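Local coordinates for protein purine nucleoside phosphorylase (Schistosoma mansoni, PDB 5KO6) that probably catalyses the reversible phosphorolysis of purine nucleosides such as inosine and guanosine to the free base and ribose 1-phosphate, at residues Lys39-Ile44 against Ala82-Leu87; Val132-His137 against Ala239-Ala244; Gly192-Asn197 against Cys216-Met221. All coordinates share one frame; numbering follows the deposited sequence.

Contact 1: residues Lys39-Ile44 against Ala82-Leu87; sequences KLIEEI and AMQGRL. With R1P (1-O-phosphono-alpha-D-ribofuranose), chain C.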
loop_
_atom_site.group_PDB
_atom_site.type_symbol
_atom_site.label_atom_id
_atom_site.label_comp_id
_atom_site.label_asym_id
_atom_site.label_seq_id
_atom_site.Cartn_x
_atom_site.Cartn_y
_atom_site.Cartn_z
ATOM N N LYS A 39 -2.010 -21.473 -24.227
ATOM C CA LYS A 39 -1.929 -22.537 -25.225
ATOM C C LYS A 39 -0.692 -22.413 -26.115
ATOM O O LYS A 39 -0.141 -23.436 -26.543
ATOM C CB LYS A 39 -3.212 -22.594 -26.057
ATOM C CG LYS A 39 -3.259 -23.775 -27.027
ATOM C CD LYS A 39 -3.149 -25.106 -26.283
ATOM C CE LYS A 39 -2.643 -26.226 -27.192
ATOM N NZ LYS A 39 -3.497 -26.437 -28.393
ATOM N N LEU A 40 -0.237 -21.188 -26.400
ATOM C CA LEU A 40 0.971 -21.028 -27.211
ATOM C C LEU A 40 2.152 -21.789 -26.622
ATOM O O LEU A 40 2.977 -22.329 -27.369
ATOM C CB LEU A 40 1.330 -19.549 -27.362
ATOM C CG LEU A 40 2.550 -19.243 -28.243
ATOM C CD1 LEU A 40 2.342 -19.759 -29.662
ATOM C CD2 LEU A 40 2.856 -17.753 -28.247
ATOM N N ILE A 41 2.240 -21.855 -25.291
ATOM C CA ILE A 41 3.333 -22.578 -24.644
ATOM C C ILE A 41 3.311 -24.050 -25.035
ATOM O O ILE A 41 4.363 -24.678 -25.208
ATOM C CB ILE A 41 3.270 -22.389 -23.117
ATOM C CG1 ILE A 41 3.329 -20.908 -22.762
ATOM C CG2 ILE A 41 4.407 -23.139 -22.436
ATOM C CD1 ILE A 41 3.165 -20.628 -21.260
ATOM N N GLU A 42 2.116 -24.623 -25.178
ATOM C CA GLU A 42 1.996 -26.014 -25.597
ATOM C C GLU A 42 2.376 -26.228 -27.057
ATOM O O GLU A 42 2.580 -27.378 -27.464
ATOM C CB GLU A 42 0.572 -26.518 -25.346
ATOM C CG GLU A 42 0.502 -27.731 -24.435
ATOM C CD GLU A 42 0.912 -27.410 -23.010
ATOM O OE1 GLU A 42 0.171 -26.666 -22.333
ATOM O OE2 GLU A 42 1.979 -27.892 -22.570
ATOM N N GLU A 43 2.477 -25.161 -27.848
ATOM C CA GLU A 43 2.846 -25.255 -29.254
ATOM C C GLU A 43 4.280 -24.806 -29.521
ATOM O O GLU A 43 4.668 -24.656 -30.683
ATOM C CB GLU A 43 1.864 -24.459 -30.117
ATOM C CG GLU A 43 0.418 -24.937 -30.036
ATOM C CD GLU A 43 0.174 -26.209 -30.823
ATOM O OE1 GLU A 43 -0.754 -26.965 -30.459
ATOM O OE2 GLU A 43 0.907 -26.457 -31.805
ATOM N N ILE A 44 5.073 -24.577 -28.472
ATOM C CA ILE A 44 6.492 -24.309 -28.663
ATOM C C ILE A 44 7.142 -25.533 -29.293
ATOM O O ILE A 44 6.919 -26.670 -28.857
ATOM C CB ILE A 44 7.148 -23.948 -27.321
ATOM C CG1 ILE A 44 6.623 -22.607 -26.796
ATOM C CG2 ILE A 44 8.655 -23.858 -27.476
ATOM C CD1 ILE A 44 7.042 -22.291 -25.358
ATOM N N ALA A 82 9.268 -19.432 -21.881
ATOM C CA ALA A 82 7.965 -19.105 -21.315
ATOM C C ALA A 82 7.896 -19.519 -19.853
ATOM O O ALA A 82 8.441 -20.562 -19.466
ATOM C CB ALA A 82 6.855 -19.844 -22.069
ATOM N N MET A 83 7.213 -18.707 -19.049
ATOM C CA MET A 83 6.808 -19.119 -17.708
ATOM C C MET A 83 5.437 -19.766 -17.824
ATOM O O MET A 83 4.465 -19.106 -18.200
ATOM C CB MET A 83 6.759 -17.925 -16.764
ATOM C CG MET A 83 8.128 -17.346 -16.489
ATOM S SD MET A 83 8.198 -16.076 -15.208
ATOM C CE MET A 83 8.036 -17.070 -13.719
ATOM N N GLN A 84 5.360 -21.061 -17.528
ATOM C CA GLN A 84 4.089 -21.788 -17.536
ATOM C C GLN A 84 3.642 -21.893 -16.080
ATOM O O GLN A 84 4.111 -22.758 -15.338
ATOM C CB GLN A 84 4.261 -23.158 -18.174
ATOM C CG GLN A 84 2.959 -23.909 -18.329
ATOM C CD GLN A 84 3.156 -25.218 -19.036
ATOM O OE1 GLN A 84 4.008 -26.019 -18.658
ATOM N NE2 GLN A 84 2.382 -25.438 -20.088
ATOM N N GLY A 85 2.725 -21.024 -15.681
ATOM C CA GLY A 85 2.393 -20.897 -14.276
ATOM C C GLY A 85 2.982 -19.614 -13.732
ATOM O O GLY A 85 4.082 -19.593 -13.177
ATOM N N ARG A 86 2.249 -18.529 -13.917
ATOM C CA ARG A 86 2.719 -17.200 -13.562
ATOM C C ARG A 86 2.714 -17.015 -12.045
ATOM O O ARG A 86 1.880 -17.574 -11.332
ATOM C CB ARG A 86 1.767 -16.202 -14.208
ATOM C CG ARG A 86 1.911 -14.796 -13.776
ATOM C CD ARG A 86 0.853 -14.010 -14.493
ATOM N NE ARG A 86 1.356 -12.734 -14.963
ATOM C CZ ARG A 86 0.786 -12.041 -15.934
ATOM N NH1 ARG A 86 -0.307 -12.508 -16.538
ATOM N NH2 ARG A 86 1.318 -10.887 -16.300
ATOM N N LEU A 87 3.672 -16.239 -11.547
ATOM C CA LEU A 87 3.705 -15.896 -10.128
ATOM C C LEU A 87 2.964 -14.580 -9.918
ATOM O O LEU A 87 3.352 -13.551 -10.480
ATOM C CB LEU A 87 5.149 -15.732 -9.658
ATOM C CG LEU A 87 6.083 -16.887 -9.984
ATOM C CD1 LEU A 87 7.490 -16.542 -9.518
ATOM C CD2 LEU A 87 5.578 -18.127 -9.311
HETATM C C5 R1P C . -8.606 -13.017 -11.709
HETATM O O5 R1P C . -9.700 -13.470 -12.438
HETATM C C4 R1P C . -7.300 -13.501 -12.337
HETATM O O4 R1P C . -7.252 -13.103 -13.598
HETATM C C1 R1P C . -5.922 -12.230 -13.745
HETATM C C2 R1P C . -5.765 -11.659 -12.532
HETATM O O2 R1P C . -4.381 -11.175 -12.331
HETATM C C3 R1P C . -6.070 -12.820 -11.615
HETATM O O3 R1P C . -4.998 -13.656 -11.549
HETATM O O1 R1P C . -4.898 -13.082 -14.008
HETATM P P R1P C . -3.751 -12.614 -15.079
HETATM O O1P R1P C . -2.541 -13.490 -14.832
HETATM O O2P R1P C . -3.461 -11.160 -14.804
HETATM O O3P R1P C . -4.321 -12.853 -16.432
HETATM O O HOH W 1 3.734 -28.474 -19.817
#
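Ile41 lays its longer branch over the methyl of Ala82, CG1 standing 3.7 Å from Ala82 CB. With CG1 anti to its own carbonyl carbon (chi1 -58°) and the chain extended beyond it, CD1 ends 3.7 Å from the backbone Met83 O. The other branch, CG2, comes 3.9 Å from NE2 of Gln84, whose chain crosses Ile41 at a slant. Ile44 completes the apolar patch more loosely from the turn after the helix, its CD1 4.1 Å from Ala82 CB. Ile31 of the parallel neighbour strand 29-32 touches both Ile41 and Ala82, so the short, weakly bonded helix 39-42 packs against two adjacent strands of the central sheet.

On the solvent side the chemistry turns polar. Gln84 reaches out with an extended chain and meets the bent chain of Glu42 at about a right angle; amide and carboxylate planes are 28° apart, and Gln84 NE2 lies 3.4 Å from Glu42 OE1. A water joins the two ends, donating to Gln84 OE1 at 2.7 Å and, weakly, to Glu42 OE2. Firmer partners lie outside: Arg47 forms a salt bridge with Glu42, and Asn69 donates to Gln84 OE1.

Past Gly85 the chain turns away from helix 39-42 and reaches the ribose-phosphate site. Arg86 NH1 makes a weak, bent hydrogen bond of 3.0 Å (121°) to O1P of the bound ribose 1-phosphate, approaching obliquely, while Glu226 pairs with NH2 and the carbonyl of Thr116 accepts from NH1. Direct cohesion between the segments is thus chiefly hydrophobic, with a hydrated polar margin, whereas the arginine that meets the phosphate is probably steadied by Glu226 and Thr116 rather than by helix 39-42.

Contact 2: residues Val132-His137 against Ala239-Ala244; sequences VLIKGH and AVSLIA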
loop_
_atom_site.group_PDB
_atom_site.type_symbol
_atom_site.label_atom_id
_atom_site.label_comp_id
_atom_site.label_asym_id
_atom_site.label_seq_id
_atom_site.Cartn_x
_atom_site.Cartn_y
_atom_site.Cartn_z
ATOM N N VAL A 132 -6.526 -4.657 -24.957
ATOM C CA VAL A 132 -5.950 -3.348 -24.665
ATOM C C VAL A 132 -4.430 -3.462 -24.678
ATOM O O VAL A 132 -3.845 -4.196 -23.869
ATOM C CB VAL A 132 -6.445 -2.796 -23.322
ATOM C CG1 VAL A 132 -5.794 -1.440 -23.030
ATOM C CG2 VAL A 132 -7.960 -2.664 -23.350
ATOM N N LEU A 133 -3.795 -2.746 -25.596
ATOM C CA LEU A 133 -2.346 -2.598 -25.564
ATOM C C LEU A 133 -1.998 -1.642 -24.430
ATOM O O LEU A 133 -2.450 -0.494 -24.431
ATOM C CB LEU A 133 -1.876 -2.005 -26.890
ATOM C CG LEU A 133 -2.312 -2.739 -28.165
ATOM C CD1 LEU A 133 -1.767 -2.035 -29.402
ATOM C CD2 LEU A 133 -1.855 -4.182 -28.117
ATOM N N ILE A 134 -1.207 -2.100 -23.469
ATOM C CA ILE A 134 -0.938 -1.282 -22.287
ATOM C C ILE A 134 0.130 -0.255 -22.637
ATOM O O ILE A 134 1.212 -0.611 -23.116
ATOM C CB ILE A 134 -0.513 -2.150 -21.098
ATOM C CG1 ILE A 134 -1.634 -3.125 -20.752
ATOM C CG2 ILE A 134 -0.179 -1.270 -19.898
ATOM C CD1 ILE A 134 -3.003 -2.498 -20.666
ATOM N N LYS A 135 -0.180 1.027 -22.422
ATOM C CA LYS A 135 0.744 2.104 -22.748
ATOM C C LYS A 135 1.310 2.800 -21.522
ATOM O O LYS A 135 2.193 3.650 -21.673
ATOM C CB LYS A 135 0.071 3.145 -23.663
ATOM C CG LYS A 135 -1.073 3.895 -22.996
ATOM C CD LYS A 135 -1.667 4.943 -23.928
ATOM C CE LYS A 135 -2.807 5.689 -23.253
ATOM N NZ LYS A 135 -3.435 6.684 -24.165
ATOM N N GLY A 136 0.810 2.479 -20.338
ATOM C CA GLY A 136 1.295 3.037 -19.084
ATOM C C GLY A 136 0.527 2.395 -17.953
ATOM O O GLY A 136 -0.375 1.580 -18.175
ATOM N N HIS A 137 0.901 2.742 -16.721
ATOM C CA HIS A 137 0.235 2.108 -15.590
ATOM C C HIS A 137 0.110 3.040 -14.387
ATOM O O HIS A 137 0.801 4.061 -14.269
ATOM C CB HIS A 137 0.896 0.781 -15.191
ATOM C CG HIS A 137 2.283 0.921 -14.639
ATOM N ND1 HIS A 137 3.342 0.191 -15.125
ATOM C CD2 HIS A 137 2.775 1.674 -13.623
ATOM C CE1 HIS A 137 4.431 0.485 -14.439
ATOM N NE2 HIS A 137 4.116 1.384 -13.521
ATOM N N ALA A 239 2.726 -5.523 -23.343
ATOM C CA ALA A 239 1.740 -6.112 -22.439
ATOM C C ALA A 239 0.348 -5.856 -22.989
ATOM O O ALA A 239 0.018 -4.723 -23.355
ATOM C CB ALA A 239 1.868 -5.557 -21.006
ATOM N N VAL A 240 -0.457 -6.916 -23.081
ATOM C CA VAL A 240 -1.789 -6.849 -23.668
ATOM C C VAL A 240 -2.787 -7.407 -22.664
ATOM O O VAL A 240 -2.620 -8.529 -22.171
ATOM C CB VAL A 240 -1.863 -7.638 -24.986
ATOM C CG1 VAL A 240 -3.261 -7.543 -25.569
ATOM C CG2 VAL A 240 -0.818 -7.111 -25.964
ATOM N N SER A 241 -3.814 -6.627 -22.353
ATOM C CA SER A 241 -4.899 -7.079 -21.493
ATOM C C SER A 241 -6.053 -7.575 -22.348
ATOM O O SER A 241 -6.409 -6.948 -23.349
ATOM C CB SER A 241 -5.420 -5.938 -20.622
ATOM O OG SER A 241 -4.535 -5.637 -19.554
ATOM N N LEU A 242 -6.627 -8.705 -21.955
ATOM C CA LEU A 242 -7.893 -9.173 -22.495
ATOM C C LEU A 242 -8.977 -8.791 -21.497
ATOM O O LEU A 242 -8.873 -9.110 -20.311
ATOM C CB LEU A 242 -7.854 -10.690 -22.678
ATOM C CG LEU A 242 -9.182 -11.380 -23.016
ATOM C CD1 LEU A 242 -9.823 -10.809 -24.282
ATOM C CD2 LEU A 242 -8.924 -12.880 -23.177
ATOM N N ILE A 243 -10.002 -8.094 -21.969
ATOM C CA ILE A 243 -11.011 -7.533 -21.077
ATOM C C ILE A 243 -12.047 -8.599 -20.752
ATOM O O ILE A 243 -12.752 -9.084 -21.644
ATOM C CB ILE A 243 -11.665 -6.308 -21.727
ATOM C CG1 ILE A 243 -10.603 -5.254 -22.041
ATOM C CG2 ILE A 243 -12.761 -5.754 -20.829
ATOM C CD1 ILE A 243 -9.810 -4.807 -20.829
ATOM N N ALA A 244 -12.155 -8.959 -19.471
ATOM C CA ALA A 244 -13.134 -9.972 -19.077
ATOM C C ALA A 244 -14.537 -9.396 -18.933
ATOM O O ALA A 244 -15.522 -10.123 -19.101
ATOM C CB ALA A 244 -12.714 -10.616 -17.753
HETATM O O HOH W 2 2.535 -2.763 -24.112
#
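Strands 131-139 and 236-246 run antiparallel here in the mixed central sheet of the phosphorylase fold, the axes of the short segments 4.7 Å apart at closest approach and their directions 134° apart, with a bridged register that spans Val132-Ser241 and Leu133-Val240. Val132 and Ser241 form the hydrogen-bonded pair: Val132 N donates to Ser241 O at 2.8 Å, and Ser241 N returns the bond to Val132 O. Leu133 and Val240 make the neighbouring non-hydrogen-bonded pair, after which Ile134 N donates to Ala239 O in a nearly straight bond (169°). Where the strands splay apart, a water bridges them, accepting from Ala239 N and standing 2.7 Å from Ile134 O.

On one face Leu133 and Val240 lie side by side and point the same way, Leu133 CD2 meeting Val240 CG2 at 3.8 Å; helix 259-283 packs over them through Trp276 and Phe277. The other face carries Val132 and Ser241, with Ile134 reaching in beside them, and here Val218 of strand 218-220 and Tyr194 of strand 189-196 close in. With CG1 of Val132 anti to the backbone N (chi1 179°), CG2 falls anti to the carbonyl carbon and slants across Ile243 to within 3.8 Å of CD1.

The hydroxyl of Ser241 is buried on this mostly apolar face and hydrogen-bonded to Asn117 OD1. Beyond the pairing, His137 O accepts a hydrogen bond from Ser204 of a second subunit, and Ala244 touches the bound cytosine. Against the same hydroxyl lies the end of Ile134, its CD1 3.7 Å from Ser241 OG.

Contact 3: residues Gly192-Asn197 against Cys216-Met221; sequences GVYAFN and CDVVGM. With CYT (6-aminopyrimidin-2(1H)-one), chain B; R1P (1-O-phosphono-alpha-D-ribofuranose), chain C.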
loop_
_atom_site.group_PDB
_atom_site.type_symbol
_atom_site.label_atom_id
_atom_site.label_comp_id
_atom_site.label_asym_id
_atom_site.label_seq_id
_atom_site.Cartn_x
_atom_site.Cartn_y
_atom_site.Cartn_z
ATOM N N GLY A 192 -4.419 1.634 -23.594
ATOM C CA GLY A 192 -4.919 2.128 -22.324
ATOM C C GLY A 192 -3.914 2.048 -21.199
ATOM O O GLY A 192 -2.857 1.422 -21.308
ATOM N N VAL A 193 -4.294 2.690 -20.094
ATOM C CA VAL A 193 -3.523 2.714 -18.851
ATOM C C VAL A 193 -4.031 1.625 -17.917
ATOM O O VAL A 193 -5.240 1.528 -17.661
ATOM C CB VAL A 193 -3.631 4.090 -18.176
ATOM C CG1 VAL A 193 -2.916 4.069 -16.825
ATOM C CG2 VAL A 193 -3.067 5.167 -19.080
ATOM N N TYR A 194 -3.108 0.813 -17.396
ATOM C CA TYR A 194 -3.427 -0.328 -16.539
ATOM C C TYR A 194 -3.255 0.045 -15.068
ATOM O O TYR A 194 -2.162 0.431 -14.645
ATOM C CB TYR A 194 -2.491 -1.485 -16.893
ATOM C CG TYR A 194 -2.670 -2.793 -16.146
ATOM C CD1 TYR A 194 -2.067 -2.996 -14.897
ATOM C CD2 TYR A 194 -3.372 -3.862 -16.721
ATOM C CE1 TYR A 194 -2.192 -4.204 -14.238
ATOM C CE2 TYR A 194 -3.501 -5.080 -16.073
ATOM C CZ TYR A 194 -2.909 -5.241 -14.821
ATOM O OH TYR A 194 -3.019 -6.441 -14.183
ATOM N N ALA A 195 -4.311 -0.125 -14.281
ATOM C CA ALA A 195 -4.215 0.032 -12.830
ATOM C C ALA A 195 -3.908 -1.316 -12.200
ATOM O O ALA A 195 -4.615 -2.296 -12.446
ATOM C CB ALA A 195 -5.537 0.536 -12.260
ATOM N N PHE A 196 -2.859 -1.357 -11.381
ATOM C CA PHE A 196 -2.483 -2.561 -10.643
ATOM C C PHE A 196 -3.206 -2.563 -9.298
ATOM O O PHE A 196 -2.877 -1.773 -8.406
ATOM C CB PHE A 196 -0.968 -2.593 -10.469
ATOM C CG PHE A 196 -0.432 -3.810 -9.738
ATOM C CD1 PHE A 196 -1.154 -5.004 -9.655
ATOM C CD2 PHE A 196 0.826 -3.762 -9.150
ATOM C CE1 PHE A 196 -0.633 -6.107 -8.981
ATOM C CE2 PHE A 196 1.366 -4.861 -8.468
ATOM C CZ PHE A 196 0.627 -6.047 -8.387
ATOM N N ASN A 197 -4.217 -3.430 -9.181
ATOM C CA ASN A 197 -4.864 -3.772 -7.918
ATOM C C ASN A 197 -4.170 -5.013 -7.374
ATOM O O ASN A 197 -4.227 -6.080 -7.992
ATOM C CB ASN A 197 -6.335 -4.093 -8.197
ATOM C CG ASN A 197 -7.026 -4.764 -7.022
ATOM O OD1 ASN A 197 -6.674 -4.538 -5.864
ATOM N ND2 ASN A 197 -8.025 -5.608 -7.325
ATOM N N CYS A 216 -7.738 5.644 -15.285
ATOM C CA CYS A 216 -7.414 4.253 -15.564
ATOM C C CYS A 216 -8.353 3.709 -16.627
ATOM O O CYS A 216 -9.551 4.014 -16.638
ATOM C CB CYS A 216 -7.559 3.399 -14.309
ATOM S SG CYS A 216 -6.492 3.907 -12.983
ATOM N N ASP A 217 -7.796 2.910 -17.534
ATOM C CA ASP A 217 -8.601 2.269 -18.564
ATOM C C ASP A 217 -8.947 0.825 -18.240
ATOM O O ASP A 217 -10.031 0.364 -18.617
ATOM C CB ASP A 217 -7.902 2.336 -19.928
ATOM C CG ASP A 217 -7.698 3.763 -20.385
ATOM O OD1 ASP A 217 -8.716 4.441 -20.655
ATOM O OD2 ASP A 217 -6.542 4.211 -20.474
ATOM N N VAL A 218 -8.046 0.102 -17.572
ATOM C CA VAL A 218 -8.249 -1.297 -17.214
ATOM C C VAL A 218 -7.640 -1.493 -15.832
ATOM O O VAL A 218 -6.846 -0.675 -15.367
ATOM C CB VAL A 218 -7.615 -2.295 -18.213
ATOM C CG1 VAL A 218 -8.061 -2.005 -19.629
ATOM C CG2 VAL A 218 -6.114 -2.257 -18.137
ATOM N N VAL A 219 -8.026 -2.584 -15.166
ATOM C CA VAL A 219 -7.526 -2.896 -13.826
ATOM C C VAL A 219 -7.291 -4.397 -13.731
ATOM O O VAL A 219 -8.101 -5.200 -14.208
ATOM C CB VAL A 219 -8.492 -2.400 -12.726
ATOM C CG1 VAL A 219 -9.887 -2.998 -12.905
ATOM C CG2 VAL A 219 -7.948 -2.723 -11.341
ATOM N N GLY A 220 -6.168 -4.780 -13.136
ATOM C CA GLY A 220 -5.877 -6.191 -12.959
ATOM C C GLY A 220 -4.869 -6.384 -11.851
ATOM O O GLY A 220 -4.405 -5.419 -11.232
ATOM N N MET A 221 -4.507 -7.649 -11.618
ATOM C CA MET A 221 -3.739 -8.040 -10.436
ATOM C C MET A 221 -2.353 -8.562 -10.779
ATOM O O MET A 221 -1.754 -9.290 -9.983
ATOM C CB MET A 221 -4.504 -9.101 -9.639
ATOM C CG MET A 221 -5.944 -8.747 -9.385
ATOM S SD MET A 221 -6.761 -10.117 -8.522
ATOM C CE MET A 221 -8.445 -9.569 -8.611
HETATM N N3 CYT B . -10.466 -7.882 -12.645
HETATM C C4 CYT B . -11.408 -8.342 -13.476
HETATM N N1 CYT B . -9.013 -9.593 -13.435
HETATM C C2 CYT B . -9.255 -8.486 -12.604
HETATM O O2 CYT B . -8.368 -8.102 -11.844
HETATM N N4 CYT B . -12.586 -7.715 -13.486
HETATM C C5 CYT B . -11.179 -9.463 -14.335
HETATM C C6 CYT B . -9.979 -10.052 -14.281
HETATM C C5 R1P C . -8.606 -13.017 -11.709
HETATM O O5 R1P C . -9.700 -13.470 -12.438
HETATM C C4 R1P C . -7.300 -13.501 -12.337
HETATM O O4 R1P C . -7.252 -13.103 -13.598
HETATM C C1 R1P C . -5.922 -12.230 -13.745
HETATM C C2 R1P C . -5.765 -11.659 -12.532
HETATM O O2 R1P C . -4.381 -11.175 -12.331
HETATM C C3 R1P C . -6.070 -12.820 -11.615
HETATM O O3 R1P C . -4.998 -13.656 -11.549
HETATM O O1 R1P C . -4.898 -13.082 -14.008
HETATM P P R1P C . -3.751 -12.614 -15.079
HETATM O O1P R1P C . -2.541 -13.490 -14.832
HETATM O O2P R1P C . -3.461 -11.160 -14.804
HETATM O O3P R1P C . -4.321 -12.853 -16.432
#
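Tyr194 lies across Val218 at about a right angle, CD2 3.5 Å from Val218 CG2, on one face of the parallel pair that closes the beta-alpha-beta unit of strand 189-196, helix 205-213 and strand 218-220. With CG anti to its backbone N (chi1 -178°), the ring runs on to Gly220, whose bare CA makes the hollow for the phenol: Tyr194 OH sits 3.1 Å from Gly220 CA and accepts a hydrogen bond from Ser222 N. Phe196 fits beyond, Gly220 O at its ring edge.

On the opposite face the small methyl of Ala195 nests between Cys216 and Val219, with SG of Cys216 3.6 Å from Ala195 CB; Val219 CG2 also touches Asn197 CB. Backbone bonds alternate along the ladder, and Val193 O takes two donors, the amides of Asp217 and Val218.

Met221 lies alongside Asn197, its extended chain bordering the active site: CB is 3.4 Å from O2 of the ribose phosphate, and CG approaches cytosine O2. Phe161 of a third subunit packs against this methionine. At the other end Gly192 offers a second bare spot, into which the Asp217 side chain settles; its OD2 uses the anti lone pair to accept from Val193 N at 2.7 Å.

Overall arrangement
All three contacts reach one mixed sheet, but at different places in it. Contact 1 sets a short helix against a strand, with a buried apolar part and a hydrated, charged margin; contacts 2 and 3 join strand to strand in the interior and depend on backbone hydrogen bonds, antiparallel in one and parallel in the other. Those two adjoin, their centres about 8 Å apart: strands 131-139 and 189-196 are neighbours, and Lys135 N lies 2.9 Å from Gly192 O. Contact 1 stands apart, its centre about 23 Å from that of contact 3, yet both reach the ribose phosphate, one through an arginine, the other through a methionine.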